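Local coordinates for AvrA (Salmonella typhimurium, PDB 6BE0), which is a YopJ-family acetyltransferase that probably acetylates protein serines and threonines from acetyl-CoA, and binds inositol hexakisphosphate, at residues 67-72 / 88-93; 113-118 / 192-197. All blocks are in the same frame, centred on the assembly; numbering follows the deposited sequence.

Overall arrangement
The two contacts have centres about 10 Å apart and reach the same mixed sheet. Contact 1 sets helix 65-82 against the outermost strand 88-91; contact 2 sets helix 186-199 against strand 111-117, the parallel neighbour of strand 88-91. They come in series along the chain, the first closing before the second opens. The strands are joined by probable hydrogen bonds, Val91 N to Leu115 O and Lys89 O to Leu115 N, both 2.8 Å. The two helix-strand contacts thus rest on adjacent strands, with Leu115 of contact 2 bonded to the strand of contact 1, and Lys195 and Lys196 on helix 186-199 reach the bound inositol hexakisphosphate.

Contact 1: 67-72 / 88-93; sequences TDLEMM and LKFVMS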
ATOM      1  N   THR A  67      -0.619  -8.100  14.872  1.00 35.40           N
ATOM      2  CA  THR A  67       0.012  -9.294  14.322  1.00 35.43           C
ATOM      3  C   THR A  67       0.749  -8.952  13.029  1.00 34.21           C
ATOM      4  O   THR A  67       1.870  -9.410  12.811  1.00 34.16           O
ATOM      5  CB  THR A  67      -1.013 -10.414  14.057  1.00 37.20           C
ATOM      6  OG1 THR A  67      -1.703 -10.727  15.274  1.00 38.19           O
ATOM      7  CG2 THR A  67      -0.320 -11.670  13.533  1.00 37.10           C
ATOM      8  N   ASP A  68       0.121  -8.144  12.180  1.00 32.17           N
ATOM      9  CA  ASP A  68       0.767  -7.678  10.955  1.00 31.36           C
ATOM     10  C   ASP A  68       2.092  -6.998  11.277  1.00 32.92           C
ATOM     11  O   ASP A  68       3.105  -7.266  10.633  1.00 32.31           O
ATOM     12  CB  ASP A  68      -0.139  -6.712  10.188  1.00 31.17           C
ATOM     13  CG  ASP A  68      -1.277  -7.416   9.471  1.00 33.13           C
ATOM     14  OD1 ASP A  68      -1.238  -8.658   9.340  1.00 30.64           O
ATOM     15  OD2 ASP A  68      -2.208  -6.714   9.023  1.00 31.09           O
ATOM     16  N   LEU A  69       2.080  -6.124  12.281  1.00 30.04           N
ATOM     17  CA  LEU A  69       3.291  -5.426  12.701  1.00 30.91           C
ATOM     18  C   LEU A  69       4.382  -6.418  13.086  1.00 31.57           C
ATOM     19  O   LEU A  69       5.530  -6.284  12.663  1.00 32.15           O
ATOM     20  CB  LEU A  69       3.002  -4.493  13.878  1.00 32.47           C
ATOM     21  CG  LEU A  69       4.189  -3.630  14.318  1.00 33.78           C
ATOM     22  CD1 LEU A  69       4.507  -2.572  13.269  1.00 33.74           C
ATOM     23  CD2 LEU A  69       3.931  -2.986  15.671  1.00 35.95           C
ATOM     24  N   GLU A  70       4.017  -7.414  13.887  1.00 40.92           N
ATOM     25  CA  GLU A  70       4.972  -8.413  14.354  1.00 43.73           C
ATOM     26  C   GLU A  70       5.544  -9.233  13.200  1.00 45.16           C
ATOM     27  O   GLU A  70       6.731  -9.559  13.190  1.00 44.40           O
ATOM     28  CB  GLU A  70       4.313  -9.347  15.373  1.00 46.39           C
ATOM     29  CG  GLU A  70       3.982  -8.685  16.702  1.00 53.90           C
ATOM     30  CD  GLU A  70       3.256  -9.616  17.656  1.00 57.78           C
ATOM     31  OE1 GLU A  70       3.511 -10.839  17.607  1.00 61.81           O
ATOM     32  OE2 GLU A  70       2.429  -9.124  18.454  1.00 56.81           O
ATOM     33  N   MET A  71       4.695  -9.561  12.231  1.00 40.16           N
ATOM     34  CA  MET A  71       5.096 -10.400  11.107  1.00 36.88           C
ATOM     35  C   MET A  71       5.845  -9.624  10.027  1.00 36.12           C
ATOM     36  O   MET A  71       6.505 -10.220   9.176  1.00 38.12           O
ATOM     37  CB  MET A  71       3.869 -11.064  10.476  1.00 37.27           C
ATOM     38  CG  MET A  71       3.123 -12.028  11.383  1.00 38.29           C
ATOM     39  SD  MET A  71       4.172 -13.299  12.108  1.00 39.27           S
ATOM     40  CE  MET A  71       4.900 -14.022  10.640  1.00 53.17           C
ATOM     41  N   MET A  72       5.745  -8.299  10.065  1.00 32.99           N
ATOM     42  CA  MET A  72       6.179  -7.470   8.942  1.00 32.43           C
ATOM     43  C   MET A  72       7.654  -7.647   8.565  1.00 32.46           C
ATOM     44  O   MET A  72       7.973  -7.718   7.380  1.00 32.38           O
ATOM     45  CB  MET A  72       5.905  -5.994   9.241  1.00 31.97           C
ATOM     46  CG  MET A  72       5.888  -5.111   8.001  1.00 32.13           C
ATOM     47  SD  MET A  72       4.703  -5.669   6.757  1.00 40.48           S
ATOM     48  CE  MET A  72       3.156  -5.439   7.625  1.00 31.97           C
ATOM     49  N   LEU A  88      12.740  -3.001  -0.556  1.00 31.81           N
ATOM     50  CA  LEU A  88      11.763  -2.631   0.460  1.00 31.19           C
ATOM     51  C   LEU A  88      12.404  -2.557   1.840  1.00 30.90           C
ATOM     52  O   LEU A  88      13.162  -3.445   2.234  1.00 31.03           O
ATOM     53  CB  LEU A  88      10.602  -3.627   0.475  1.00 31.03           C
ATOM     54  CG  LEU A  88       9.428  -3.273   1.393  1.00 30.54           C
ATOM     55  CD1 LEU A  88       8.838  -1.913   1.036  1.00 30.58           C
ATOM     56  CD2 LEU A  88       8.360  -4.351   1.318  1.00 30.63           C
ATOM     57  N   LYS A  89      12.094  -1.484   2.561  1.00 37.24           N
ATOM     58  CA  LYS A  89      12.554  -1.295   3.931  1.00 37.14           C
ATOM     59  C   LYS A  89      11.366  -1.075   4.858  1.00 39.14           C
ATOM     60  O   LYS A  89      10.420  -0.370   4.508  1.00 37.02           O
ATOM     61  CB  LYS A  89      13.515  -0.106   4.025  1.00 38.03           C
ATOM     62  CG  LYS A  89      14.912  -0.374   3.487  1.00 43.66           C
ATOM     63  CD  LYS A  89      15.662  -1.353   4.374  1.00 50.14           C
ATOM     64  CE  LYS A  89      17.134  -1.428   4.012  1.00 43.30           C
ATOM     65  NZ  LYS A  89      17.837  -2.455   4.829  1.00 44.95           N
ATOM     66  N   PHE A  90      11.415  -1.689   6.034  1.00 32.56           N
ATOM     67  CA  PHE A  90      10.401  -1.467   7.055  1.00 32.32           C
ATOM     68  C   PHE A  90      10.933  -0.500   8.102  1.00 32.58           C
ATOM     69  O   PHE A  90      11.942  -0.771   8.754  1.00 34.30           O
ATOM     70  CB  PHE A  90       9.985  -2.788   7.706  1.00 32.31           C
ATOM     71  CG  PHE A  90       9.013  -2.625   8.842  1.00 32.24           C
ATOM     72  CD1 PHE A  90       7.840  -1.909   8.671  1.00 37.43           C
ATOM     73  CD2 PHE A  90       9.268  -3.198  10.075  1.00 35.79           C
ATOM     74  CE1 PHE A  90       6.944  -1.759   9.714  1.00 39.99           C
ATOM     75  CE2 PHE A  90       8.376  -3.055  11.120  1.00 40.27           C
ATOM     76  CZ  PHE A  90       7.212  -2.335  10.940  1.00 38.37           C
ATOM     77  N   VAL A  91      10.253   0.632   8.242  1.00 30.00           N
ATOM     78  CA  VAL A  91      10.631   1.652   9.212  1.00 30.40           C
ATOM     79  C   VAL A  91       9.485   1.848  10.196  1.00 30.29           C
ATOM     80  O   VAL A  91       8.318   1.685   9.841  1.00 29.93           O
ATOM     81  CB  VAL A  91      10.991   2.987   8.527  1.00 30.72           C
ATOM     82  CG1 VAL A  91      12.240   2.819   7.675  1.00 31.04           C
ATOM     83  CG2 VAL A  91       9.830   3.496   7.684  1.00 30.45           C
ATOM     84  N   MET A  92       9.825   2.198  11.431  1.00 41.45           N
ATOM     85  CA  MET A  92       8.869   2.159  12.526  1.00 41.53           C
ATOM     86  C   MET A  92       8.496   3.553  13.021  1.00 41.91           C
ATOM     87  O   MET A  92       7.886   3.703  14.079  1.00 42.24           O
ATOM     88  CB  MET A  92       9.444   1.321  13.666  1.00 42.05           C
ATOM     89  CG  MET A  92      10.103   0.041  13.166  1.00 41.91           C
ATOM     90  SD  MET A  92      10.421  -1.178  14.453  1.00 63.51           S
ATOM     91  CE  MET A  92       8.751  -1.761  14.771  1.00 56.46           C
ATOM     92  N   SER A  93       8.862   4.570  12.247  1.00 31.34           N
ATOM     93  CA  SER A  93       8.467   5.942  12.548  1.00 31.81           C
ATOM     94  C   SER A  93       8.734   6.852  11.356  1.00 31.93           C
ATOM     95  O   SER A  93       9.485   6.499  10.447  1.00 31.79           O
ATOM     96  CB  SER A  93       9.208   6.469  13.777  1.00 32.71           C
ATOM     97  OG  SER A  93      10.582   6.675  13.498  1.00 33.21           O
TER
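The shortest polar bond here belongs to the helix alone, Met71 N to Thr67 O at 2.9 Å, whereas everything that crosses from Leu69 and Met72 to Phe90 is apolar. The Phe90 ring is met in two ways. Over one face lies Met72 CG, 3.9 Å from the ring centroid and 16° off the normal, which is a CH-pi contact displaced slightly toward the rim; its nearest ring atom is Phe90 CD1 at 3.8 Å. At the ring edge, close to its plane, Leu69 CD1 touches Phe90 CZ at 3.6 Å. Phe90 holds CG opposite the backbone N (chi1 176°), which extends the ring from the strand toward the helix, and the side chains of Leu69 and Met72 run across that of Phe90. Met72 is bent about its CB-CG bond (chi2 56°) and again about CG-SD; the CG methylene meets the ring while SD goes to Leu115 of the next strand. The buried surface is modest, 161 Å² over both sides. On another side of the helix, the Asp68 carboxylate forms a salt bridge with Arg292 and accepts a hydrogen bond from Tyr296, tying the same turns to helix 287-300. The arrangement is helix-on-sheet packing, helix 65-82 folding back over the outermost strand 88-91 in the mixed sheet of the YopJ acetyltransferase fold, which belongs to the papain-like CA peptidase clan.

Contact 2: 113-118 / 192-197; sequences RFLVNM and ALAKKL. With IHP (inositol hexakisphosphate), chain B.
The helix that carries Lys195 and Lys196 of the inositol hexakisphosphate pocket packs here against strand 113-117; the axes of the strand and of helix segment 192-197 run nearly antiparallel (171°) and approach to 9.0 Å. The strand contributes Arg113 and Leu115, the helix Ala194 and Leu197. The side chains of Arg113 and Leu197 lie alongside each other, pointing contrary ways: Arg113 CG lies 3.9 Å from Leu197 CD1, and Arg113 NE is equally far from Leu197 CB. A bend at chi2 (88°) turns the aliphatic part of Arg113 along the helix. A water sits in the guanidinium plane, off its rim, with Arg113 NH2 donating to it at 2.9 Å; the water in turn lies 2.7 Å from Leu197 O and bridges the two segments. The same group is held from elsewhere by a salt bridge from NE to Asp129 and a hydrogen bond from NH1 to Leu86 O, which together fix its rotation in this buried setting. Farther along the strand, Leu115 CD2 makes a looser apolar contact with Ala194 CB at 4.3 Å. Of the two pocket lysines, Lys196 NZ donates to inositol hexakisphosphate O33 at 3.0 Å, and Lys195 NZ makes a weak bond to O42 at the same length. Lys195 is also salt-bridged to Glu295, which would probably help place its ammonium. Helix 186-199 thus lies between the sheet and the inositol phosphate, with strand 88-91 beside Arg113 and Ala194, helix 65-82 touching Leu115 and Lys195, and helix 94-106 packed against Phe114.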
ATOM      1  N   ARG A 113      11.335   1.382  -1.839  1.00 31.59           N
ATOM      2  CA  ARG A 113      10.038   1.514  -1.185  1.00 31.12           C
ATOM      3  C   ARG A 113      10.182   1.376   0.321  1.00 30.84           C
ATOM      4  O   ARG A 113      11.128   0.762   0.812  1.00 31.01           O
ATOM      5  CB  ARG A 113       9.049   0.471  -1.710  1.00 31.17           C
ATOM      6  CG  ARG A 113       8.605   0.710  -3.137  1.00 31.49           C
ATOM      7  CD  ARG A 113       9.544   0.049  -4.128  1.00 32.09           C
ATOM      8  NE  ARG A 113       9.403   0.606  -5.469  1.00 33.39           N
ATOM      9  CZ  ARG A 113      10.196   0.306  -6.492  1.00 33.17           C
ATOM     10  NH1 ARG A 113      11.199  -0.552  -6.335  1.00 33.74           N
ATOM     11  NH2 ARG A 113       9.988   0.867  -7.676  1.00 33.63           N
ATOM     12  N   PHE A 114       9.232   1.954   1.046  1.00 29.34           N
ATOM     13  CA  PHE A 114       9.260   1.937   2.500  1.00 29.17           C
ATOM     14  C   PHE A 114       7.891   1.628   3.075  1.00 28.93           C
ATOM     15  O   PHE A 114       6.920   2.300   2.745  1.00 28.80           O
ATOM     16  CB  PHE A 114       9.737   3.284   3.040  1.00 29.16           C
ATOM     17  CG  PHE A 114      11.088   3.697   2.537  1.00 29.48           C
ATOM     18  CD1 PHE A 114      11.211   4.464   1.391  1.00 29.65           C
ATOM     19  CD2 PHE A 114      12.237   3.326   3.216  1.00 29.69           C
ATOM     20  CE1 PHE A 114      12.454   4.850   0.929  1.00 30.05           C
ATOM     21  CE2 PHE A 114      13.483   3.708   2.758  1.00 30.06           C
ATOM     22  CZ  PHE A 114      13.591   4.471   1.613  1.00 30.25           C
ATOM     23  N   LEU A 115       7.817   0.609   3.927  1.00 28.81           N
ATOM     24  CA  LEU A 115       6.660   0.430   4.795  1.00 28.69           C
ATOM     25  C   LEU A 115       6.932   1.186   6.082  1.00 28.69           C
ATOM     26  O   LEU A 115       7.874   0.865   6.809  1.00 28.88           O
ATOM     27  CB  LEU A 115       6.386  -1.046   5.089  1.00 28.88           C
ATOM     28  CG  LEU A 115       5.984  -1.944   3.919  1.00 29.02           C
ATOM     29  CD1 LEU A 115       5.493  -3.277   4.456  1.00 29.28           C
ATOM     30  CD2 LEU A 115       4.923  -1.296   3.044  1.00 28.87           C
ATOM     31  N   VAL A 116       6.108   2.191   6.356  1.00 28.57           N
ATOM     32  CA  VAL A 116       6.319   3.065   7.502  1.00 28.68           C
ATOM     33  C   VAL A 116       5.131   3.035   8.455  1.00 28.74           C
ATOM     34  O   VAL A 116       3.993   3.274   8.057  1.00 28.64           O
ATOM     35  CB  VAL A 116       6.588   4.524   7.054  1.00 28.67           C
ATOM     36  CG1 VAL A 116       5.505   5.018   6.092  1.00 28.52           C
ATOM     37  CG2 VAL A 116       6.721   5.451   8.265  1.00 28.89           C
ATOM     38  N   ASN A 117       5.410   2.729   9.718  1.00 29.00           N
ATOM     39  CA  ASN A 117       4.422   2.886  10.775  1.00 29.22           C
ATOM     40  C   ASN A 117       4.409   4.337  11.232  1.00 29.36           C
ATOM     41  O   ASN A 117       5.320   4.787  11.925  1.00 29.61           O
ATOM     42  CB  ASN A 117       4.716   1.959  11.954  1.00 29.59           C
ATOM     43  CG  ASN A 117       3.636   2.019  13.020  1.00 29.94           C
ATOM     44  OD1 ASN A 117       2.570   2.599  12.809  1.00 29.87           O
ATOM     45  ND2 ASN A 117       3.904   1.411  14.169  1.00 30.40           N
ATOM     46  N   MET A 118       3.373   5.067  10.834  1.00 49.61           N
ATOM     47  CA  MET A 118       3.309   6.500  11.081  1.00 50.05           C
ATOM     48  C   MET A 118       2.793   6.793  12.483  1.00 49.20           C
ATOM     49  O   MET A 118       3.060   7.856  13.041  1.00 59.11           O
ATOM     50  CB  MET A 118       2.417   7.178  10.040  1.00 48.55           C
ATOM     51  CG  MET A 118       2.586   6.628   8.627  1.00 48.21           C
ATOM     52  SD  MET A 118       2.569   7.905   7.360  1.00 53.84           S
ATOM     53  CE  MET A 118       4.298   8.334   7.326  1.00 50.11           C
ATOM     54  N   ALA A 192       1.248  -5.124  -0.231  1.00 27.69           N
ATOM     55  CA  ALA A 192       0.859  -5.508  -1.583  1.00 28.30           C
ATOM     56  C   ALA A 192       1.210  -4.410  -2.579  1.00 28.19           C
ATOM     57  O   ALA A 192       1.802  -4.676  -3.627  1.00 28.93           O
ATOM     58  CB  ALA A 192      -0.629  -5.820  -1.637  1.00 28.55           C
ATOM     59  N   LEU A 193       0.840  -3.177  -2.245  1.00 30.03           N
ATOM     60  CA  LEU A 193       1.136  -2.029  -3.094  1.00 32.52           C
ATOM     61  C   LEU A 193       2.639  -1.863  -3.301  1.00 33.63           C
ATOM     62  O   LEU A 193       3.084  -1.497  -4.387  1.00 30.10           O
ATOM     63  CB  LEU A 193       0.548  -0.754  -2.489  1.00 29.08           C
ATOM     64  CG  LEU A 193      -0.979  -0.643  -2.505  1.00 29.34           C
ATOM     65  CD1 LEU A 193      -1.429   0.581  -1.721  1.00 33.16           C
ATOM     66  CD2 LEU A 193      -1.513  -0.599  -3.926  1.00 34.60           C
ATOM     67  N   ALA A 194       3.414  -2.138  -2.257  1.00 27.56           N
ATOM     68  CA  ALA A 194       4.868  -2.030  -2.334  1.00 27.96           C
ATOM     69  C   ALA A 194       5.413  -2.890  -3.469  1.00 28.84           C
ATOM     70  O   ALA A 194       6.261  -2.448  -4.244  1.00 29.40           O
ATOM     71  CB  ALA A 194       5.501  -2.432  -1.013  1.00 28.00           C
ATOM     72  N   LYS A 195       4.913  -4.117  -3.565  1.00 29.25           N
ATOM     73  CA  LYS A 195       5.350  -5.037  -4.606  1.00 30.57           C
ATOM     74  C   LYS A 195       4.841  -4.593  -5.977  1.00 31.11           C
ATOM     75  O   LYS A 195       5.521  -4.776  -6.984  1.00 32.33           O
ATOM     76  CB  LYS A 195       4.884  -6.462  -4.290  1.00 31.26           C
ATOM     77  CG  LYS A 195       5.899  -7.265  -3.480  1.00 31.91           C
ATOM     78  CD  LYS A 195       5.272  -7.992  -2.296  1.00 31.69           C
ATOM     79  CE  LYS A 195       4.405  -9.163  -2.728  1.00 38.57           C
ATOM     80  NZ  LYS A 195       3.902  -9.934  -1.554  1.00 34.68           N
ATOM     81  N   LYS A 196       3.652  -4.001  -6.011  1.00 30.50           N
ATOM     82  CA  LYS A 196       3.093  -3.492  -7.260  1.00 31.29           C
ATOM     83  C   LYS A 196       3.831  -2.240  -7.737  1.00 31.27           C
ATOM     84  O   LYS A 196       3.953  -2.006  -8.940  1.00 32.46           O
ATOM     85  CB  LYS A 196       1.602  -3.188  -7.098  1.00 30.96           C
ATOM     86  CG  LYS A 196       0.721  -4.425  -6.968  1.00 31.55           C
ATOM     87  CD  LYS A 196       0.689  -5.225  -8.264  1.00 33.52           C
ATOM     88  CE  LYS A 196      -0.225  -6.437  -8.158  1.00 34.83           C
ATOM     89  NZ  LYS A 196       0.303  -7.462  -7.214  1.00 34.22           N
ATOM     90  N   LEU A 197       4.319  -1.436  -6.794  1.00 33.11           N
ATOM     91  CA  LEU A 197       5.100  -0.250  -7.133  1.00 36.54           C
ATOM     92  C   LEU A 197       6.347  -0.638  -7.925  1.00 34.86           C
ATOM     93  O   LEU A 197       6.826   0.126  -8.764  1.00 35.20           O
ATOM     94  CB  LEU A 197       5.496   0.520  -5.870  1.00 38.65           C
ATOM     95  CG  LEU A 197       4.397   1.328  -5.175  1.00 34.59           C
ATOM     96  CD1 LEU A 197       4.866   1.789  -3.801  1.00 32.11           C
ATOM     97  CD2 LEU A 197       3.974   2.517  -6.020  1.00 32.49           C
TER
HETATM   98  C1  IHP B 301       0.939 -12.227  -8.027  1.00 78.54           C
HETATM   99  C2  IHP B 301       0.475 -11.477  -6.784  1.00 69.88           C
HETATM  100  C3  IHP B 301      -1.013 -11.673  -6.548  1.00 67.42           C
HETATM  101  C4  IHP B 301      -1.360 -13.146  -6.500  1.00 79.01           C
HETATM  102  C5  IHP B 301      -1.043 -13.763  -7.849  1.00 73.21           C
HETATM  103  C6  IHP B 301       0.449 -13.669  -8.134  1.00 78.55           C
HETATM  104  O11 IHP B 301       2.355 -12.187  -8.065  1.00 69.77           O
HETATM  105  P1  IHP B 301       3.050 -11.157  -9.066  1.00 75.18           P
HETATM  106  O21 IHP B 301       4.262 -10.547  -8.396  1.00 93.13           O
HETATM  107  O31 IHP B 301       2.096 -10.043  -9.440  1.00 74.01           O
HETATM  108  O41 IHP B 301       3.481 -11.891 -10.307  1.00 86.31           O
HETATM  109  O12 IHP B 301       1.236 -11.904  -5.632  1.00 69.12           O
HETATM  110  P2  IHP B 301       2.166 -10.872  -4.871  1.00 49.55           P
HETATM  111  O22 IHP B 301       3.099 -10.182  -5.837  1.00 36.70           O
HETATM  112  O32 IHP B 301       1.337  -9.817  -4.177  1.00 53.55           O
HETATM  113  O42 IHP B 301       2.992 -11.609  -3.841  1.00 27.05           O
HETATM  114  O13 IHP B 301      -1.403 -11.019  -5.340  1.00 55.70           O
HETATM  115  P3  IHP B 301      -2.327  -9.723  -5.420  1.00 49.28           P
HETATM  116  O23 IHP B 301      -1.888  -8.721  -4.381  1.00 38.31           O
HETATM  117  O33 IHP B 301      -2.245  -9.080  -6.785  1.00 28.69           O
HETATM  118  O43 IHP B 301      -3.756 -10.108  -5.144  1.00 37.48           O
HETATM  119  O14 IHP B 301      -2.733 -13.336  -6.108  1.00100.62           O
HETATM  120  P4  IHP B 301      -4.003 -12.985  -7.037  1.00 55.44           P
HETATM  121  O24 IHP B 301      -5.039 -12.257  -6.211  1.00 41.12           O
HETATM  122  O34 IHP B 301      -3.622 -12.115  -8.214  1.00 48.71           O
HETATM  123  O44 IHP B 301      -4.631 -14.257  -7.539  1.00 48.35           O
HETATM  124  O15 IHP B 301      -1.470 -15.124  -7.924  1.00 75.85           O
HETATM  125  P5  IHP B 301      -1.933 -15.701  -9.325  1.00 52.27           P
HETATM  126  O25 IHP B 301      -1.460 -14.796 -10.443  1.00 33.57           O
HETATM  127  O35 IHP B 301      -1.343 -17.077  -9.509  1.00 41.35           O
HETATM  128  O45 IHP B 301      -3.438 -15.801  -9.388  1.00 47.66           O
HETATM  129  O16 IHP B 301       1.176 -14.521  -7.251  1.00 80.80           O
HETATM  130  P6  IHP B 301       2.231 -15.511  -7.845  1.00 54.83           P
HETATM  131  O26 IHP B 301       2.654 -16.497  -6.787  1.00 38.91           O
HETATM  132  O36 IHP B 301       1.639 -16.258  -9.012  1.00 57.44           O
HETATM  133  O46 IHP B 301       3.453 -14.755  -8.309  1.00 45.69           O
HETATM  134  O   HOH W   1       7.831   2.590  -8.529  1.00 35.02           O